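Local coordinates for protein endo alpha-1,4 polygalactosaminidase (Neosartorya fumigata, PDB 6OJ1) that hydrolyses alpha-1,4-linked galactosamine polymers from within the chain, as an endo-acting glycoside hydrolase, and disrupts microbial biofilms, at residues Val82-Ser87 and Lys140-Val145; Asp146-Asp151 and Gly185-Gly190; Val227-Tyr232 and Ala259-Val264. All coordinates share one frame; numbering follows the deposited sequence.

Overall arrangement
The three contacts illustrate how a (beta/alpha)-barrel is built by setting successive parallel strands side by side. They come in series along the chain. Contact 1 joins strands 81-87 and 144-148, contact 2 carries on from the same strand 144-148 to its next neighbour 183-187, and contact 3 pairs strands 227-231 and 261-266 further round the sheet. The centres of contacts 1 and 2 lie about 14 Å apart, and Y85 and D148 meet between them. Contacts 1 and 3, with centres about 19 Å apart, touch through I83 and F228. Contacts 2 and 3 do not touch. Together they run from a disulfide-bonded strand start, through a hydrated strand end, to a hydrogen-bonded backbone ladder.

Contact 1: residues Val82-Ser87 and Lys140-Val145; sequences VICYFS and KGCDGV
C142 and C84 form a disulfide that ties the entry of strand 144-148 to its parallel neighbour, strand 81-87, in the wall of the (beta/alpha)-barrel. C142 follows closely on the end of helix 124-140, where G141 has positive phi and completes a Schellman motif, a common way of ending a helix. The two SG atoms are bonded at 2.0 Å, and the chi3 of -89° is the near-perpendicular twist of a relaxed disulfide. In both cysteines the sulfur lies anti to the carbonyl carbon, beside the backbone N, an arrangement in which the two sulfurs meet across the strands.

D143, next in line, grips V82 at two points. Its OD2 receives the backbone N of V82 at 2.8 Å, using the anti lone pair in a fairly straight bond (165°), while its own N donates to V82 O in a more bent bond. The same OD2 is also bonded by Q76 of helix 69-77, so one carboxylate oxygen links strand and helix.

G144 starts the regular pairing. Its N gives V82 O a second, longer bond of 3.3 Å, and its O accepts from C84 N at 2.8 Å, with I83 CA in C-H...O contact with the same oxygen. I83, bridged to G144, points to the barrel interior, whereas C84 and V145 turn outward to the face covered by helix 124-140.

V145 closes the contact. Its CA lies 3.2 Å from C84 O in another C-H...O contact. The F86 ring, placed by a chi1 of 70° between its backbone N and carbonyl carbon, lies on this outer face, and V145 CB meets its edge in the ring plane, 3.9 Å from F86 CE1.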
# COMPACT_ATOMS: atom_id res chain seq x y z
N VAL A 82 -1.48 11.04 6.82
CA VAL A 82 -1.88 10.71 5.45
C VAL A 82 -0.78 9.87 4.80
O VAL A 82 0.37 10.32 4.67
CB VAL A 82 -2.17 11.97 4.62
CG1 VAL A 82 -2.66 11.56 3.22
CG2 VAL A 82 -3.20 12.85 5.32
N ILE A 83 -1.15 8.66 4.39
CA ILE A 83 -0.30 7.79 3.59
C ILE A 83 -0.78 7.93 2.16
O ILE A 83 -1.99 7.88 1.90
CB ILE A 83 -0.40 6.33 4.06
CG1 ILE A 83 0.14 6.17 5.48
CG2 ILE A 83 0.37 5.39 3.11
CD1 ILE A 83 -0.05 4.75 6.06
N CYS A 84 0.15 8.11 1.23
CA CYS A 84 -0.18 8.33 -0.17
C CYS A 84 0.15 7.07 -0.96
O CYS A 84 1.32 6.66 -1.05
CB CYS A 84 0.57 9.54 -0.71
SG CYS A 84 -0.09 11.05 0.06
N TYR A 85 -0.90 6.46 -1.49
CA TYR A 85 -0.80 5.24 -2.29
C TYR A 85 -0.32 5.57 -3.71
O TYR A 85 -0.79 6.52 -4.33
CB TYR A 85 -2.18 4.56 -2.35
CG TYR A 85 -2.28 3.50 -3.43
CD1 TYR A 85 -2.64 3.84 -4.74
CD2 TYR A 85 -1.98 2.18 -3.15
CE1 TYR A 85 -2.69 2.87 -5.75
CE2 TYR A 85 -2.04 1.21 -4.14
CZ TYR A 85 -2.39 1.56 -5.44
OH TYR A 85 -2.43 0.60 -6.44
N PHE A 86 0.57 4.74 -4.24
CA PHE A 86 0.83 4.76 -5.68
C PHE A 86 1.36 3.38 -6.06
O PHE A 86 1.77 2.60 -5.20
CB PHE A 86 1.82 5.86 -6.07
CG PHE A 86 3.25 5.60 -5.61
CD1 PHE A 86 3.67 5.99 -4.34
CD2 PHE A 86 4.18 5.01 -6.47
CE1 PHE A 86 4.99 5.77 -3.93
CE2 PHE A 86 5.49 4.79 -6.07
CZ PHE A 86 5.90 5.18 -4.80
N SER A 87 1.29 3.07 -7.35
CA SER A 87 1.79 1.79 -7.82
C SER A 87 3.25 1.95 -8.20
O SER A 87 3.57 2.70 -9.12
CB SER A 87 0.99 1.27 -9.02
OG SER A 87 1.50 -0.02 -9.38
N LYS A 140 3.25 17.27 -1.83
CA LYS A 140 1.85 17.36 -1.42
C LYS A 140 1.67 17.23 0.08
O LYS A 140 0.55 17.42 0.58
CB LYS A 140 1.03 16.27 -2.13
CG LYS A 140 0.81 16.53 -3.61
CD LYS A 140 -0.24 15.55 -4.16
CE LYS A 140 -0.54 15.86 -5.61
NZ LYS A 140 -1.67 15.04 -6.15
N GLY A 141 2.74 16.93 0.82
CA GLY A 141 2.66 16.86 2.26
C GLY A 141 2.37 15.50 2.82
O GLY A 141 2.07 15.40 4.02
N CYS A 142 2.44 14.44 2.00
CA CYS A 142 2.20 13.08 2.46
C CYS A 142 3.10 12.75 3.64
O CYS A 142 4.29 13.06 3.64
CB CYS A 142 2.46 12.07 1.34
SG CYS A 142 1.47 12.34 -0.15
N ASP A 143 2.53 12.10 4.65
CA ASP A 143 3.32 11.65 5.79
C ASP A 143 4.08 10.38 5.47
O ASP A 143 5.16 10.15 6.01
CB ASP A 143 2.43 11.41 7.01
CG ASP A 143 1.80 12.69 7.50
OD1 ASP A 143 2.55 13.55 8.01
OD2 ASP A 143 0.57 12.84 7.36
N GLY A 144 3.53 9.56 4.58
CA GLY A 144 4.15 8.31 4.21
C GLY A 144 3.60 7.91 2.86
O GLY A 144 2.70 8.56 2.32
N VAL A 145 4.16 6.84 2.30
CA VAL A 145 3.73 6.34 1.00
C VAL A 145 3.49 4.84 1.09
O VAL A 145 4.11 4.13 1.90
CB VAL A 145 4.76 6.66 -0.11
CG1 VAL A 145 4.85 8.19 -0.37
CG2 VAL A 145 6.14 6.10 0.22

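Contact 2: residues Asp146-Asp151 and Gly185-Gly190; sequences DPDNVD and GLKNAG
The beta-alpha-beta unit of strand 144-148, helix 163-179 and strand 183-187 brings D148 and K187 together at the C-terminal ends of its two parallel strands, the end where barrel glycoside hydrolases carry their active sites. The strand axes approach to 6.4 Å at an angle of 27°, and in this part water takes over the linking of the backbones. One water receives K187 N and donates to both P147 O and G185 O; further on, another joins V150 N to K187 O.

K187 carries the contact. Its CG is anti to the backbone N, and bends at chi2 and chi4 lead the chain across D148, with CG passing 3.4 Å from D148 OD1 before NZ returns to that oxygen. The resulting salt bridge measures 3.0 Å from NZ to OD1, although as a hydrogen bond it is weak. The other carboxylate oxygen, OD2, is bonded by the hydroxyl of Y85 on the neighbouring strand, so D148 is held from two directions. NZ also donates to two waters that reach the separate oxygens of D146: the one at 2.8 Å from NZ passes on to OD2, the other to OD1 by a weak bond. D146 OD2 also lies close to D61 OD2, a second carboxylate.

Beyond the strands, V150 turns CG2 toward the second segment, 4.0 Å from L186 CD1 and 4.2 Å from A189 CB. D151 OD2 accepts from two waters, one of which also takes the N-H of A189 and the other an N-H of N188 ND2.

The lysine ammonium thus holds D148 directly and D146 through two waters, a link that positions the two carboxylates relative to each other.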
# COMPACT_ATOMS: atom_id res chain seq x y z
N ASP A 146 2.59 4.35 0.22
CA ASP A 146 2.14 2.96 0.19
C ASP A 146 2.36 2.45 -1.23
O ASP A 146 1.45 2.53 -2.07
CB ASP A 146 0.67 2.88 0.63
CG ASP A 146 0.06 1.49 0.47
OD1 ASP A 146 0.80 0.49 0.35
OD2 ASP A 146 -1.18 1.40 0.46
N PRO A 147 3.56 1.93 -1.54
CA PRO A 147 3.90 1.57 -2.92
C PRO A 147 3.42 0.17 -3.28
O PRO A 147 3.80 -0.82 -2.64
CB PRO A 147 5.44 1.65 -2.95
CG PRO A 147 5.82 2.33 -1.63
CD PRO A 147 4.75 1.91 -0.67
N ASP A 148 2.58 0.08 -4.32
CA ASP A 148 1.89 -1.15 -4.67
C ASP A 148 2.69 -1.98 -5.66
O ASP A 148 3.62 -1.49 -6.33
CB ASP A 148 0.51 -0.81 -5.28
CG ASP A 148 -0.50 -1.94 -5.15
OD1 ASP A 148 -0.19 -3.03 -4.60
OD2 ASP A 148 -1.65 -1.72 -5.60
N ASN A 149 2.34 -3.26 -5.70
CA ASN A 149 2.78 -4.19 -6.75
C ASN A 149 4.29 -4.39 -6.74
O ASN A 149 4.94 -4.41 -7.78
CB ASN A 149 2.28 -3.71 -8.11
CG ASN A 149 0.78 -3.67 -8.17
OD1 ASN A 149 0.12 -4.69 -7.90
ND2 ASN A 149 0.22 -2.50 -8.45
N VAL A 150 4.84 -4.55 -5.54
CA VAL A 150 6.26 -4.88 -5.40
C VAL A 150 6.47 -6.39 -5.36
O VAL A 150 7.53 -6.86 -4.95
CB VAL A 150 6.89 -4.18 -4.18
CG1 VAL A 150 6.86 -2.64 -4.37
CG2 VAL A 150 6.19 -4.57 -2.88
N ASP A 151 5.47 -7.15 -5.82
CA ASP A 151 5.47 -8.61 -5.77
C ASP A 151 5.35 -9.23 -7.15
O ASP A 151 4.80 -10.33 -7.29
CB ASP A 151 4.35 -9.13 -4.86
CG ASP A 151 2.96 -8.67 -5.31
OD1 ASP A 151 2.84 -7.85 -6.25
OD2 ASP A 151 1.97 -9.13 -4.71
N GLY A 185 5.91 1.56 3.82
CA GLY A 185 5.65 0.21 4.28
C GLY A 185 5.66 -0.77 3.13
O GLY A 185 5.67 -0.39 1.96
N LEU A 186 5.64 -2.06 3.49
CA LEU A 186 5.65 -3.15 2.52
C LEU A 186 4.22 -3.59 2.20
O LEU A 186 3.48 -3.99 3.10
CB LEU A 186 6.45 -4.34 3.06
CG LEU A 186 6.54 -5.51 2.10
CD1 LEU A 186 7.38 -5.10 0.85
CD2 LEU A 186 7.14 -6.74 2.78
N LYS A 187 3.85 -3.55 0.92
CA LYS A 187 2.55 -4.02 0.46
C LYS A 187 2.66 -5.52 0.17
O LYS A 187 3.34 -5.91 -0.79
CB LYS A 187 2.12 -3.26 -0.79
CG LYS A 187 0.78 -3.70 -1.39
CD LYS A 187 -0.38 -3.43 -0.43
CE LYS A 187 -1.74 -3.60 -1.12
NZ LYS A 187 -1.97 -2.61 -2.22
N ASN A 188 1.98 -6.34 0.97
CA ASN A 188 1.96 -7.82 0.80
C ASN A 188 3.41 -8.31 0.70
O ASN A 188 4.21 -7.96 1.57
CB ASN A 188 1.08 -8.18 -0.38
CG ASN A 188 -0.36 -7.80 -0.15
OD1 ASN A 188 -0.91 -8.05 0.92
ND2 ASN A 188 -0.99 -7.19 -1.15
N ALA A 189 3.76 -9.11 -0.30
CA ALA A 189 5.15 -9.52 -0.55
C ALA A 189 5.77 -10.17 0.68
O ALA A 189 6.92 -9.91 1.03
CB ALA A 189 5.99 -8.33 -1.01
N GLY A 190 5.01 -11.07 1.33
CA GLY A 190 5.46 -11.65 2.58
C GLY A 190 6.80 -12.36 2.51
O GLY A 190 7.53 -12.41 3.51
O HOH W 1 0.20 -0.37 -2.16
O HOH W 2 -2.66 -0.49 -0.55
O HOH W 3 5.57 -1.75 -0.68
O HOH W 4 3.03 -5.66 -3.52
O HOH W 5 2.20 -10.55 -2.45
O HOH W 6 0.51 -6.82 -3.68

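Contact 3: residues Val227-Tyr232 and Ala259-Val264; sequences VFHIEY and ANFSTV. With NAG (2-acetamido-2-deoxy-beta-D-glucopyranose), chain F.
H229 and T263 sit at the centre of a parallel strand pair in the barrel wall, part of the beta-alpha-beta unit of strand 227-231, helix 246-253 and strand 261-266. Backbone bonds make the ladder: S262 N to V227 O, H229 N to S262 O, V264 N to H229 O at 2.7 Å, and E231 N to V264 O.

Aromatic packing occupies the outward face. V227 CB lies over one face of the F261 ring in a CH-pi contact, 4.1 Å from its centroid. F261 turns its edge to the face of the H229 imidazole, a T-shaped pair with planes at 89°. On the inward face, I230 CG1 and V264 CG2 touch at 3.9 Å, and F228 CD1 meets S262 CB; W42 of strand 42-45 packs against F228, I230 and V264 on this face.

At the start of the strands, a water links V227 N, N260 O and S262 OG, the last also bonded to T40 O. N260 ND2 is covalently joined to C1 of an N-acetylglucosamine, which leads away from the strand pair.

With CG anti to the backbone N (chi1 168°), H229 brings ND1 to T263 OG1 in a hydrogen bond of 2.8 Å, in the ring plane. NE2 donates to E231 OE2 at 2.6 Å, an oxygen that A209 N also bonds. With both ring nitrogens engaged, the rotation of the imidazole is probably fixed.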
# COMPACT_ATOMS: atom_id res chain seq x y z
N VAL A 227 0.25 -3.65 11.13
CA VAL A 227 -0.20 -4.24 9.88
C VAL A 227 -1.52 -3.56 9.54
O VAL A 227 -2.51 -3.72 10.26
CB VAL A 227 -0.38 -5.75 9.94
CG1 VAL A 227 -0.93 -6.24 8.60
CG2 VAL A 227 0.92 -6.45 10.30
N PHE A 228 -1.52 -2.81 8.45
CA PHE A 228 -2.75 -2.21 7.94
C PHE A 228 -3.41 -3.25 7.06
O PHE A 228 -2.97 -3.52 5.94
CB PHE A 228 -2.41 -0.90 7.23
CG PHE A 228 -1.82 0.12 8.17
CD1 PHE A 228 -2.54 0.52 9.29
CD2 PHE A 228 -0.55 0.64 7.96
CE1 PHE A 228 -2.01 1.44 10.20
CE2 PHE A 228 -0.02 1.57 8.85
CZ PHE A 228 -0.75 1.97 9.97
N HIS A 229 -4.47 -3.87 7.60
CA HIS A 229 -4.96 -5.16 7.13
C HIS A 229 -6.32 -4.99 6.48
O HIS A 229 -7.25 -4.47 7.11
CB HIS A 229 -5.01 -6.14 8.31
CG HIS A 229 -5.76 -7.40 8.02
ND1 HIS A 229 -6.76 -7.87 8.85
CD2 HIS A 229 -5.65 -8.30 7.01
CE1 HIS A 229 -7.24 -9.00 8.36
NE2 HIS A 229 -6.59 -9.28 7.24
N ILE A 230 -6.46 -5.46 5.24
CA ILE A 230 -7.70 -5.36 4.47
C ILE A 230 -8.25 -6.75 4.23
O ILE A 230 -7.51 -7.66 3.85
CB ILE A 230 -7.49 -4.65 3.12
CG1 ILE A 230 -6.70 -3.36 3.26
CG2 ILE A 230 -8.82 -4.38 2.43
CD1 ILE A 230 -6.27 -2.79 1.90
N GLU A 231 -9.57 -6.92 4.42
CA GLU A 231 -10.27 -8.11 3.94
C GLU A 231 -11.44 -7.67 3.07
O GLU A 231 -12.00 -6.58 3.27
CB GLU A 231 -10.77 -9.01 5.08
CG GLU A 231 -9.64 -9.62 5.95
CD GLU A 231 -8.89 -10.77 5.26
OE1 GLU A 231 -9.50 -11.47 4.42
OE2 GLU A 231 -7.70 -10.98 5.59
N TYR A 232 -11.79 -8.52 2.11
CA TYR A 232 -12.80 -8.21 1.10
C TYR A 232 -13.89 -9.28 1.14
O TYR A 232 -13.99 -10.11 0.23
CB TYR A 232 -12.19 -8.15 -0.30
CG TYR A 232 -11.08 -7.14 -0.51
CD1 TYR A 232 -11.33 -5.78 -0.50
CD2 TYR A 232 -9.78 -7.57 -0.76
CE1 TYR A 232 -10.31 -4.85 -0.72
CE2 TYR A 232 -8.75 -6.66 -0.98
CZ TYR A 232 -9.02 -5.31 -0.96
OH TYR A 232 -8.01 -4.39 -1.18
N ALA A 259 -5.61 -9.00 17.40
CA ALA A 259 -5.70 -7.80 18.23
C ALA A 259 -4.59 -6.80 17.93
O ALA A 259 -4.71 -5.63 18.30
CB ALA A 259 -5.67 -8.19 19.72
N ASN A 260 -3.52 -7.23 17.26
CA ASN A 260 -2.44 -6.33 16.88
C ASN A 260 -2.53 -5.87 15.43
O ASN A 260 -1.77 -4.98 15.03
CB ASN A 260 -1.08 -6.99 17.14
CG ASN A 260 -0.67 -6.92 18.62
OD1 ASN A 260 -1.26 -6.17 19.40
ND2 ASN A 260 0.33 -7.69 19.00
N PHE A 261 -3.45 -6.42 14.63
CA PHE A 261 -3.64 -5.97 13.25
C PHE A 261 -4.66 -4.84 13.20
O PHE A 261 -5.65 -4.85 13.95
CB PHE A 261 -4.12 -7.12 12.35
CG PHE A 261 -3.05 -8.14 12.00
CD1 PHE A 261 -2.23 -8.69 12.97
CD2 PHE A 261 -2.90 -8.57 10.69
CE1 PHE A 261 -1.26 -9.63 12.63
CE2 PHE A 261 -1.93 -9.51 10.34
CZ PHE A 261 -1.11 -10.04 11.31
N SER A 262 -4.41 -3.87 12.33
CA SER A 262 -5.35 -2.76 12.12
C SER A 262 -6.24 -3.14 10.95
O SER A 262 -5.93 -2.85 9.79
CB SER A 262 -4.60 -1.46 11.86
OG SER A 262 -3.81 -1.13 12.99
N THR A 263 -7.36 -3.79 11.24
CA THR A 263 -8.18 -4.38 10.20
C THR A 263 -9.22 -3.38 9.71
O THR A 263 -9.85 -2.68 10.51
CB THR A 263 -8.86 -5.65 10.70
OG1 THR A 263 -7.86 -6.61 11.07
CG2 THR A 263 -9.75 -6.25 9.61
N VAL A 264 -9.38 -3.32 8.38
CA VAL A 264 -10.56 -2.71 7.76
C VAL A 264 -11.24 -3.76 6.89
O VAL A 264 -10.58 -4.56 6.22
CB VAL A 264 -10.22 -1.46 6.92
CG1 VAL A 264 -9.91 -0.29 7.82
CG2 VAL A 264 -9.06 -1.75 5.95
C1 NAG F . 0.75 -7.63 20.38
C2 NAG F . 0.68 -9.01 21.08
C3 NAG F . 1.32 -8.96 22.47
C4 NAG F . 2.71 -8.33 22.42
C5 NAG F . 2.60 -6.95 21.77
C6 NAG F . 3.92 -6.22 21.67
C7 NAG F . -1.13 -10.64 20.75
C8 NAG F . -2.60 -10.91 20.94
N2 NAG F . -0.70 -9.45 21.18
O3 NAG F . 1.42 -10.28 22.99
O4 NAG F . 3.26 -8.21 23.73
O5 NAG F . 2.10 -7.12 20.43
O6 NAG F . 4.66 -6.59 20.52
O7 NAG F . -0.38 -11.45 20.22
O HOH W 7 -1.52 -2.84 13.64